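Local coordinates for glucose-6-phosphate isomerase (PDB 3QKI), which probably interconverts alpha-D-glucose 6-phosphate and beta-D-fructose 6-phosphate, the second step of glycolysis, at residues 158-166 against 272-281; 412-420 against 536-546. All blocks are in the same frame, centred on the assembly; numbering follows the deposited sequence. Where two conformers were deposited one is given.

Contact 1: 158-166 against 272-281; sequences IKTCKNTKF and IKDDENLSKH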
loop_
_atom_site.group_PDB
_atom_site.type_symbol
_atom_site.label_atom_id
_atom_site.label_comp_id
_atom_site.label_asym_id
_atom_site.label_seq_id
_atom_site.Cartn_x
_atom_site.Cartn_y
_atom_site.Cartn_z
ATOM N N ILE A 158 -23.574 -28.562 7.321
ATOM C CA ILE A 158 -22.700 -28.319 8.467
ATOM C C ILE A 158 -23.166 -27.024 9.098
ATOM O O ILE A 158 -23.209 -25.991 8.422
ATOM C CB ILE A 158 -21.185 -28.345 8.135
ATOM C CG1 ILE A 158 -20.753 -29.786 7.741
ATOM C CG2 ILE A 158 -20.379 -27.856 9.356
ATOM C CD1 ILE A 158 -19.344 -29.920 7.173
ATOM N N LYS A 159 -23.544 -27.081 10.372
ATOM C CA LYS A 159 -24.106 -25.926 11.069
ATOM C C LYS A 159 -23.291 -25.503 12.265
ATOM O O LYS A 159 -22.408 -26.226 12.701
ATOM C CB LYS A 159 -25.564 -26.233 11.515
ATOM C CG LYS A 159 -26.533 -26.578 10.368
ATOM C CD LYS A 159 -27.948 -26.845 10.883
ATOM C CE LYS A 159 -28.866 -27.572 9.918
ATOM N NZ LYS A 159 -28.454 -28.984 9.671
ATOM N N THR A 160 -23.631 -24.332 12.825
ATOM C CA THR A 160 -22.998 -23.754 14.009
ATOM C C THR A 160 -23.458 -24.564 15.228
ATOM O O THR A 160 -24.295 -25.465 15.083
ATOM C CB THR A 160 -23.438 -22.293 14.172
ATOM O OG1 THR A 160 -24.826 -22.254 14.493
ATOM C CG2 THR A 160 -23.131 -21.409 12.925
ATOM N N CYS A 161 -22.973 -24.208 16.418
ATOM C CA CYS A 161 -23.369 -24.872 17.659
ATOM C C CYS A 161 -24.841 -24.561 18.005
ATOM O O CYS A 161 -25.459 -25.322 18.761
ATOM C CB CYS A 161 -22.439 -24.465 18.791
ATOM S SG CYS A 161 -22.438 -22.693 19.114
ATOM N N LYS A 162 -25.402 -23.458 17.445
ATOM C CA LYS A 162 -26.802 -23.094 17.643
ATOM C C LYS A 162 -27.695 -23.616 16.502
ATOM O O LYS A 162 -28.809 -23.138 16.341
ATOM C CB LYS A 162 -26.983 -21.575 17.934
ATOM C CG LYS A 162 -26.578 -20.637 16.802
ATOM C CD LYS A 162 -27.084 -19.197 17.023
ATOM C CE LYS A 162 -26.743 -18.271 15.873
ATOM N NZ LYS A 162 -27.001 -16.839 16.195
ATOM N N ASN A 163 -27.193 -24.616 15.728
ATOM C CA ASN A 163 -27.853 -25.247 14.583
ATOM C C ASN A 163 -28.356 -24.239 13.530
ATOM O O ASN A 163 -29.437 -24.370 12.942
ATOM C CB ASN A 163 -28.879 -26.319 15.010
ATOM C CG ASN A 163 -28.260 -27.480 15.769
ATOM O OD1 ASN A 163 -28.427 -27.613 16.979
ATOM N ND2 ASN A 163 -27.507 -28.340 15.088
ATOM N N THR A 164 -27.529 -23.235 13.265
ATOM C CA THR A 164 -27.812 -22.218 12.258
ATOM C C THR A 164 -26.671 -22.230 11.228
ATOM O O THR A 164 -25.660 -22.903 11.430
ATOM C CB THR A 164 -27.951 -20.843 12.914
ATOM O OG1 THR A 164 -26.705 -20.528 13.530
ATOM C CG2 THR A 164 -29.111 -20.778 13.941
ATOM N N LYS A 165 -26.832 -21.498 10.138
ATOM C CA LYS A 165 -25.801 -21.407 9.129
ATOM C C LYS A 165 -24.708 -20.454 9.583
ATOM O O LYS A 165 -25.006 -19.442 10.224
ATOM C CB LYS A 165 -26.400 -20.908 7.821
ATOM C CG LYS A 165 -26.754 -22.068 6.924
ATOM C CD LYS A 165 -27.088 -21.579 5.594
ATOM C CE LYS A 165 -25.924 -21.359 4.693
ATOM N NZ LYS A 165 -26.438 -20.913 3.390
ATOM N N PHE A 166 -23.446 -20.756 9.228
ATOM C CA PHE A 166 -22.335 -19.835 9.518
ATOM C C PHE A 166 -22.527 -18.573 8.671
ATOM O O PHE A 166 -23.042 -18.659 7.548
ATOM C CB PHE A 166 -20.989 -20.483 9.186
ATOM C CG PHE A 166 -20.542 -21.489 10.211
ATOM C CD1 PHE A 166 -19.851 -21.084 11.345
ATOM C CD2 PHE A 166 -20.820 -22.845 10.048
ATOM C CE1 PHE A 166 -19.453 -22.009 12.304
ATOM C CE2 PHE A 166 -20.417 -23.772 11.000
ATOM C CZ PHE A 166 -19.740 -23.345 12.136
ATOM N N ILE A 272 -19.049 -20.127 23.462
ATOM C CA ILE A 272 -19.028 -21.547 23.080
ATOM C C ILE A 272 -18.103 -22.271 24.065
ATOM O O ILE A 272 -16.882 -22.274 23.918
ATOM C CB ILE A 272 -18.672 -21.731 21.587
ATOM C CG1 ILE A 272 -19.534 -20.795 20.712
ATOM C CG2 ILE A 272 -18.825 -23.202 21.155
ATOM C CD1 ILE A 272 -19.053 -20.635 19.261
ATOM N N LYS A 273 -18.724 -22.826 25.109
ATOM C CA LYS A 273 -18.044 -23.476 26.224
ATOM C C LYS A 273 -17.735 -24.960 26.076
ATOM O O LYS A 273 -16.810 -25.428 26.734
ATOM C CB LYS A 273 -18.794 -23.205 27.543
ATOM C CG LYS A 273 -18.312 -21.945 28.262
ATOM C CD LYS A 273 -19.264 -20.813 28.115
ATOM C CE LYS A 273 -18.970 -19.693 29.088
ATOM N NZ LYS A 273 -17.646 -19.052 28.857
ATOM N N ASP A 274 -18.521 -25.712 25.276
ATOM C CA ASP A 274 -18.304 -27.162 25.095
ATOM C C ASP A 274 -17.248 -27.405 24.040
ATOM O O ASP A 274 -17.317 -26.782 22.980
ATOM C CB ASP A 274 -19.606 -27.862 24.644
ATOM N N ASP A 275 -16.325 -28.367 24.284
ATOM C CA ASP A 275 -15.285 -28.710 23.322
ATOM C C ASP A 275 -15.813 -29.195 22.006
ATOM O O ASP A 275 -15.208 -28.891 20.987
ATOM C CB ASP A 275 -14.280 -29.709 23.893
ATOM C CG ASP A 275 -13.421 -29.151 25.012
ATOM O OD1 ASP A 275 -13.074 -29.924 25.929
ATOM O OD2 ASP A 275 -13.068 -27.950 24.953
ATOM N N GLU A 276 -16.897 -29.986 21.998
ATOM C CA GLU A 276 -17.445 -30.486 20.735
ATOM C C GLU A 276 -18.152 -29.394 19.942
ATOM O O GLU A 276 -18.212 -29.479 18.720
ATOM C CB GLU A 276 -18.342 -31.722 20.916
ATOM N N ASN A 277 -18.681 -28.366 20.622
ATOM C CA ASN A 277 -19.314 -27.256 19.912
ATOM C C ASN A 277 -18.243 -26.325 19.355
ATOM O O ASN A 277 -18.372 -25.850 18.228
ATOM C CB ASN A 277 -20.296 -26.525 20.817
ATOM C CG ASN A 277 -21.634 -27.203 20.947
ATOM O OD1 ASN A 277 -22.106 -27.965 20.066
ATOM N ND2 ASN A 277 -22.308 -26.864 22.018
ATOM N N LEU A 278 -17.155 -26.122 20.131
ATOM C CA LEU A 278 -15.989 -25.340 19.772
ATOM C C LEU A 278 -15.340 -25.947 18.503
ATOM O O LEU A 278 -14.947 -25.182 17.622
ATOM C CB LEU A 278 -15.026 -25.307 20.961
ATOM C CG LEU A 278 -14.094 -24.103 21.130
ATOM C CD1 LEU A 278 -14.861 -22.763 21.083
ATOM C CD2 LEU A 278 -13.326 -24.210 22.431
ATOM N N SER A 279 -15.291 -27.306 18.375
ATOM C CA SER A 279 -14.726 -27.991 17.207
ATOM C C SER A 279 -15.540 -27.751 15.934
ATOM O O SER A 279 -14.993 -27.871 14.834
ATOM C CB SER A 279 -14.546 -29.488 17.467
ATOM O OG SER A 279 -15.781 -30.181 17.427
ATOM N N LYS A 280 -16.843 -27.400 16.060
ATOM C CA LYS A 280 -17.663 -27.116 14.879
ATOM C C LYS A 280 -17.280 -25.742 14.304
ATOM O O LYS A 280 -17.461 -25.520 13.108
ATOM C CB LYS A 280 -19.157 -27.098 15.208
ATOM C CG LYS A 280 -19.728 -28.398 15.689
ATOM C CD LYS A 280 -21.153 -28.176 16.096
ATOM C CE LYS A 280 -21.760 -29.397 16.731
ATOM N NZ LYS A 280 -23.132 -29.106 17.224
ATOM N N HIS A 281 -16.730 -24.844 15.150
ATOM C CA HIS A 281 -16.365 -23.464 14.798
ATOM C C HIS A 281 -14.882 -23.243 14.421
ATOM O O HIS A 281 -14.472 -22.103 14.157
ATOM C CB HIS A 281 -16.780 -22.522 15.948
ATOM C CG HIS A 281 -18.274 -22.353 16.047
ATOM N ND1 HIS A 281 -18.891 -21.159 15.717
ATOM C CD2 HIS A 281 -19.227 -23.238 16.425
ATOM C CE1 HIS A 281 -20.190 -21.359 15.898
ATOM N NE2 HIS A 281 -20.438 -22.588 16.341
HETATM O O HOH W 1 -24.499 -28.111 14.605
HETATM O O HOH W 2 -25.113 -27.983 19.079
#
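A type I beta turn from Thr-160 to Asn-163, in the loop leading into strand 168-172, meets the imidazole of His-281, just ahead of strand 282-285. The backbone N of Cys-161 donates to His-281 NE2 at 3.0 Å, with an N-H...N angle of 155° and the donor close to the ring plane. Because His-281 ND1 is hydrogen-bonded to Thr-243 O, both ring nitrogens are engaged and the imidazole is held against rotation, consistent with a neutral ring protonated at ND1. Its two faces are occupied as well: Ile-272 CD1 sits 3.5 Å above one, while Phe-166 directs its CE1 edge at the other in a T-shaped pair, ring planes at 66°. Thr-160 CG2 lies in turn over the centre of the phenyl ring. Cys-161 SG, set between its own backbone N and carbonyl carbon (chi1 60°), comes obliquely to the imidazole, 3.4 Å from His-281 NE2, and against Ile-272 CG1, while CB packs on the amide of Asn-277. Two waters complete the contact, one from Thr-160 O to Lys-280 NZ, the other from Cys-161 O to Asn-277 OD1, which also accepts a bond from Lys-280 NZ. Phe-166 rests on Ile-153 of helix 135-154; Tyr-241, in the loop before strand 243-248, packs on Cys-161 and Ile-272, and Leu-278 faces helix 255-268.

Contact 2: 412-420 against 536-546; sequences HYNTCQVYF and RIVAEGFLLNI
Leu-544 packs its two methyls against the backbone of 414-415, CD2 3.3 Å from Asn-414 O and CD1 against Thr-415. Tyr-413, just before Asn-414, reaches across: chi1 of 53° sets the ring between its own backbone N and carbonyl carbon, and OH donates to Leu-544 O at 2.7 Å, tilted 26° from the carbonyl plane. Water 3 links that hydroxyl to Asn-545 ND2. Asn-545, with positive phi, is the first residue to leave helical geometry in the Schellman motif that follows helix 523-543, and the next residue, Ile-546, brings CG2 to Thr-415 CG2. Toward strand 418-420, an edge strand of the mixed sheet within this chain, the contact becomes polar. Tyr-419 OH stands over one face of the Arg-536 guanidinium, 3.0 Å from Arg-536 NH2 but at a poor angle for a hydrogen bond. Arg-536 NE instead forms an in-plane salt bridge to Glu-540 OE1 (3.1 Å). Arg-536 NH2 pairs with Glu-444, and Ser-364 OG bonds Arg-536 NH2, Gln-417 NE2 and Glu-540 OE2. Water 4 joins Gln-417 OE1, Tyr-419 OH and Glu-540 OE1. Cys-416 lies about 8 Å, side chain to side chain, from Glu-398, a binding residue for fructose 6-phosphate, and packs on Leu-434 of the second subunit.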
loop_
_atom_site.group_PDB
_atom_site.type_symbol
_atom_site.label_atom_id
_atom_site.label_comp_id
_atom_site.label_asym_id
_atom_site.label_seq_id
_atom_site.Cartn_x
_atom_site.Cartn_y
_atom_site.Cartn_z
ATOM N N HIS A 412 26.445 -8.519 -6.601
ATOM C CA HIS A 412 26.337 -7.072 -6.400
ATOM C C HIS A 412 25.398 -6.396 -7.392
ATOM O O HIS A 412 25.115 -5.206 -7.238
ATOM C CB HIS A 412 27.739 -6.426 -6.367
ATOM C CG HIS A 412 28.615 -7.080 -5.345
ATOM N ND1 HIS A 412 28.540 -6.727 -3.991
ATOM C CD2 HIS A 412 29.455 -8.140 -5.479
ATOM C CE1 HIS A 412 29.377 -7.548 -3.365
ATOM N NE2 HIS A 412 29.944 -8.423 -4.216
ATOM N N TYR A 413 24.909 -7.148 -8.389
ATOM C CA TYR A 413 23.995 -6.591 -9.374
ATOM C C TYR A 413 22.575 -6.495 -8.785
ATOM O O TYR A 413 22.297 -7.027 -7.696
ATOM C CB TYR A 413 24.018 -7.376 -10.703
ATOM C CG TYR A 413 23.793 -8.870 -10.573
ATOM C CD1 TYR A 413 22.509 -9.396 -10.433
ATOM C CD2 TYR A 413 24.857 -9.766 -10.676
ATOM C CE1 TYR A 413 22.294 -10.772 -10.351
ATOM C CE2 TYR A 413 24.648 -11.147 -10.633
ATOM C CZ TYR A 413 23.371 -11.643 -10.429
ATOM O OH TYR A 413 23.159 -12.997 -10.396
ATOM N N ASN A 414 21.689 -5.797 -9.499
ATOM C CA ASN A 414 20.316 -5.582 -9.075
ATOM C C ASN A 414 19.512 -6.866 -9.006
ATOM O O ASN A 414 19.570 -7.681 -9.919
ATOM C CB ASN A 414 19.606 -4.587 -10.007
ATOM C CG ASN A 414 20.103 -3.171 -9.900
ATOM O OD1 ASN A 414 20.882 -2.824 -9.018
ATOM N ND2 ASN A 414 19.649 -2.322 -10.808
ATOM N N THR A 415 18.756 -7.031 -7.917
ATOM C CA THR A 415 17.805 -8.123 -7.811
ATOM C C THR A 415 16.412 -7.514 -7.857
ATOM O O THR A 415 16.206 -6.579 -8.650
ATOM C CB THR A 415 18.172 -9.196 -6.784
ATOM O OG1 THR A 415 18.188 -8.622 -5.464
ATOM C CG2 THR A 415 19.520 -9.880 -7.117
ATOM N N CYS A 416 15.457 -8.015 -7.055
ATOM C CA CYS A 416 14.080 -7.512 -7.143
ATOM C C CYS A 416 13.934 -6.029 -6.885
ATOM O O CYS A 416 14.539 -5.489 -5.952
ATOM C CB CYS A 416 13.130 -8.305 -6.261
ATOM S SG CYS A 416 11.398 -8.014 -6.640
ATOM N N GLN A 417 13.082 -5.395 -7.696
ATOM C CA GLN A 417 12.712 -3.993 -7.536
ATOM C C GLN A 417 11.831 -3.828 -6.288
ATOM O O GLN A 417 11.289 -4.812 -5.766
ATOM C CB GLN A 417 11.886 -3.518 -8.751
ATOM C CG GLN A 417 12.646 -3.475 -10.070
ATOM C CD GLN A 417 12.311 -4.673 -10.917
ATOM O OE1 GLN A 417 12.307 -5.805 -10.444
ATOM N NE2 GLN A 417 12.006 -4.438 -12.198
ATOM N N VAL A 418 11.653 -2.583 -5.839
ATOM C CA VAL A 418 10.696 -2.267 -4.779
ATOM C C VAL A 418 9.344 -2.180 -5.517
ATOM O O VAL A 418 9.222 -1.442 -6.489
ATOM C CB VAL A 418 11.010 -0.941 -4.062
ATOM C CG1 VAL A 418 9.815 -0.482 -3.249
ATOM C CG2 VAL A 418 12.237 -1.080 -3.174
ATOM N N TYR A 419 8.361 -2.967 -5.084
ATOM C CA TYR A 419 7.022 -2.958 -5.669
ATOM C C TYR A 419 6.103 -2.165 -4.766
ATOM O O TYR A 419 6.174 -2.286 -3.538
ATOM C CB TYR A 419 6.482 -4.385 -5.790
ATOM C CG TYR A 419 6.933 -5.116 -7.020
ATOM C CD1 TYR A 419 6.045 -5.387 -8.054
ATOM C CD2 TYR A 419 8.246 -5.571 -7.145
ATOM C CE1 TYR A 419 6.447 -6.106 -9.181
ATOM C CE2 TYR A 419 8.674 -6.233 -8.298
ATOM C CZ TYR A 419 7.765 -6.524 -9.299
ATOM O OH TYR A 419 8.173 -7.228 -10.409
ATOM N N PHE A 420 5.230 -1.357 -5.375
ATOM C CA PHE A 420 4.255 -0.567 -4.634
ATOM C C PHE A 420 3.103 -0.226 -5.578
ATOM O O PHE A 420 3.146 -0.545 -6.774
ATOM C CB PHE A 420 4.908 0.710 -4.040
ATOM C CG PHE A 420 5.154 1.809 -5.051
ATOM C CD1 PHE A 420 4.313 2.924 -5.115
ATOM C CD2 PHE A 420 6.197 1.711 -5.973
ATOM C CE1 PHE A 420 4.532 3.931 -6.062
ATOM C CE2 PHE A 420 6.412 2.712 -6.925
ATOM C CZ PHE A 420 5.586 3.820 -6.955
ATOM N N ARG A 536 5.826 -14.943 -14.001
ATOM C CA ARG A 536 6.770 -13.849 -14.222
ATOM C C ARG A 536 7.873 -13.858 -13.182
ATOM O O ARG A 536 9.034 -13.724 -13.551
ATOM C CB ARG A 536 6.027 -12.482 -14.247
ATOM C CG ARG A 536 6.915 -11.248 -14.424
ATOM C CD ARG A 536 7.184 -10.603 -13.077
ATOM N NE ARG A 536 7.819 -9.282 -13.163
ATOM C CZ ARG A 536 7.154 -8.140 -13.321
ATOM N NH1 ARG A 536 5.837 -8.144 -13.463
ATOM N NH2 ARG A 536 7.806 -6.988 -13.350
ATOM N N ILE A 537 7.515 -14.024 -11.880
ATOM C CA ILE A 537 8.494 -14.060 -10.786
ATOM C C ILE A 537 9.445 -15.257 -10.876
ATOM O O ILE A 537 10.657 -15.091 -10.703
ATOM C CB ILE A 537 7.817 -13.851 -9.408
ATOM C CG1 ILE A 537 7.398 -12.358 -9.246
ATOM C CG2 ILE A 537 8.668 -14.319 -8.245
ATOM C CD1 ILE A 537 8.533 -11.244 -9.604
ATOM N N VAL A 538 8.908 -16.436 -11.210
ATOM C CA VAL A 538 9.703 -17.643 -11.390
ATOM C C VAL A 538 10.704 -17.429 -12.567
ATOM O O VAL A 538 11.889 -17.701 -12.403
ATOM C CB VAL A 538 8.806 -18.897 -11.578
ATOM C CG1 VAL A 538 9.590 -20.070 -12.157
ATOM C CG2 VAL A 538 8.128 -19.282 -10.267
ATOM N N ALA A 539 10.234 -16.881 -13.703
ATOM C CA ALA A 539 11.082 -16.614 -14.871
ATOM C C ALA A 539 12.154 -15.599 -14.512
ATOM O O ALA A 539 13.314 -15.789 -14.872
ATOM C CB ALA A 539 10.249 -16.100 -16.040
ATOM N N GLU A 540 11.782 -14.547 -13.764
ATOM C CA GLU A 540 12.701 -13.502 -13.398
ATOM C C GLU A 540 13.827 -13.956 -12.455
ATOM O O GLU A 540 14.963 -13.490 -12.597
ATOM C CB GLU A 540 11.961 -12.253 -12.896
ATOM C CG GLU A 540 12.782 -10.996 -13.081
ATOM C CD GLU A 540 12.047 -9.690 -12.888
ATOM O OE1 GLU A 540 10.809 -9.709 -12.684
ATOM O OE2 GLU A 540 12.716 -8.635 -12.963
ATOM N N GLY A 541 13.521 -14.869 -11.525
ATOM C CA GLY A 541 14.521 -15.410 -10.602
ATOM C C GLY A 541 15.604 -16.155 -11.364
ATOM O O GLY A 541 16.788 -15.990 -11.066
ATOM N N PHE A 542 15.210 -16.899 -12.413
ATOM C CA PHE A 542 16.144 -17.616 -13.287
ATOM C C PHE A 542 16.972 -16.668 -14.148
ATOM O O PHE A 542 18.175 -16.886 -14.296
ATOM C CB PHE A 542 15.456 -18.699 -14.132
ATOM C CG PHE A 542 14.935 -19.877 -13.313
ATOM C CD1 PHE A 542 15.742 -20.501 -12.367
ATOM C CD2 PHE A 542 13.650 -20.381 -13.524
ATOM C CE1 PHE A 542 15.275 -21.605 -11.641
ATOM C CE2 PHE A 542 13.169 -21.460 -12.768
ATOM C CZ PHE A 542 13.983 -22.060 -11.827
ATOM N N LEU A 543 16.358 -15.572 -14.636
ATOM C CA LEU A 543 17.084 -14.528 -15.381
ATOM C C LEU A 543 18.130 -13.882 -14.454
ATOM O O LEU A 543 19.254 -13.621 -14.886
ATOM C CB LEU A 543 16.132 -13.434 -15.915
ATOM C CG LEU A 543 15.082 -13.836 -16.956
ATOM C CD1 LEU A 543 14.216 -12.632 -17.311
ATOM C CD2 LEU A 543 15.719 -14.440 -18.204
ATOM N N LEU A 544 17.755 -13.640 -13.177
ATOM C CA LEU A 544 18.650 -13.033 -12.173
ATOM C C LEU A 544 19.660 -14.014 -11.622
ATOM O O LEU A 544 20.575 -13.608 -10.898
ATOM C CB LEU A 544 17.826 -12.462 -11.014
ATOM C CG LEU A 544 17.006 -11.210 -11.341
ATOM C CD1 LEU A 544 16.041 -10.910 -10.229
ATOM C CD2 LEU A 544 17.907 -10.008 -11.636
ATOM N N ASN A 545 19.451 -15.316 -11.915
ATOM C CA ASN A 545 20.229 -16.450 -11.421
ATOM C C ASN A 545 20.238 -16.485 -9.884
ATOM O O ASN A 545 21.278 -16.676 -9.266
ATOM C CB ASN A 545 21.657 -16.470 -12.003
ATOM C CG ASN A 545 22.342 -17.788 -11.840
ATOM O OD1 ASN A 545 21.720 -18.848 -11.914
ATOM N ND2 ASN A 545 23.630 -17.750 -11.552
ATOM N N ILE A 546 19.076 -16.283 -9.273
ATOM C CA ILE A 546 18.944 -16.345 -7.807
ATOM C C ILE A 546 17.926 -17.437 -7.454
ATOM O O ILE A 546 17.242 -17.965 -8.340
ATOM C CB ILE A 546 18.577 -14.977 -7.183
ATOM C CG1 ILE A 546 17.223 -14.452 -7.732
ATOM C CG2 ILE A 546 19.762 -13.958 -7.256
ATOM C CD1 ILE A 546 16.787 -13.135 -7.160
HETATM O O HOH W 3 24.994 -14.872 -11.348
HETATM O O HOH W 4 10.685 -7.930 -10.585
HETATM O O HOH W 5 14.270 -7.618 -11.216
#

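Overall arrangement
Contact 1 closes before contact 2 opens along the chain, and the two lie on opposite sides of its centre, 47 Å apart between centres and about 33 Å between nearest atoms. Each adjoins a different sheet. Contact 1 joins the lead-ins to strands 168-172 and 282-285 of the five-stranded parallel sheet, whereas contact 2 joins the run into strand 418-420 of the mixed sheet to the C-terminal part of helix 523-543. This is consistent with the two sugar-isomerase (SIS) domains of the family. Contact 1 is peripheral, away from the annotated sites and the other subunit; contact 2 is buried, near sugar-binding residues and within reach of the second subunit.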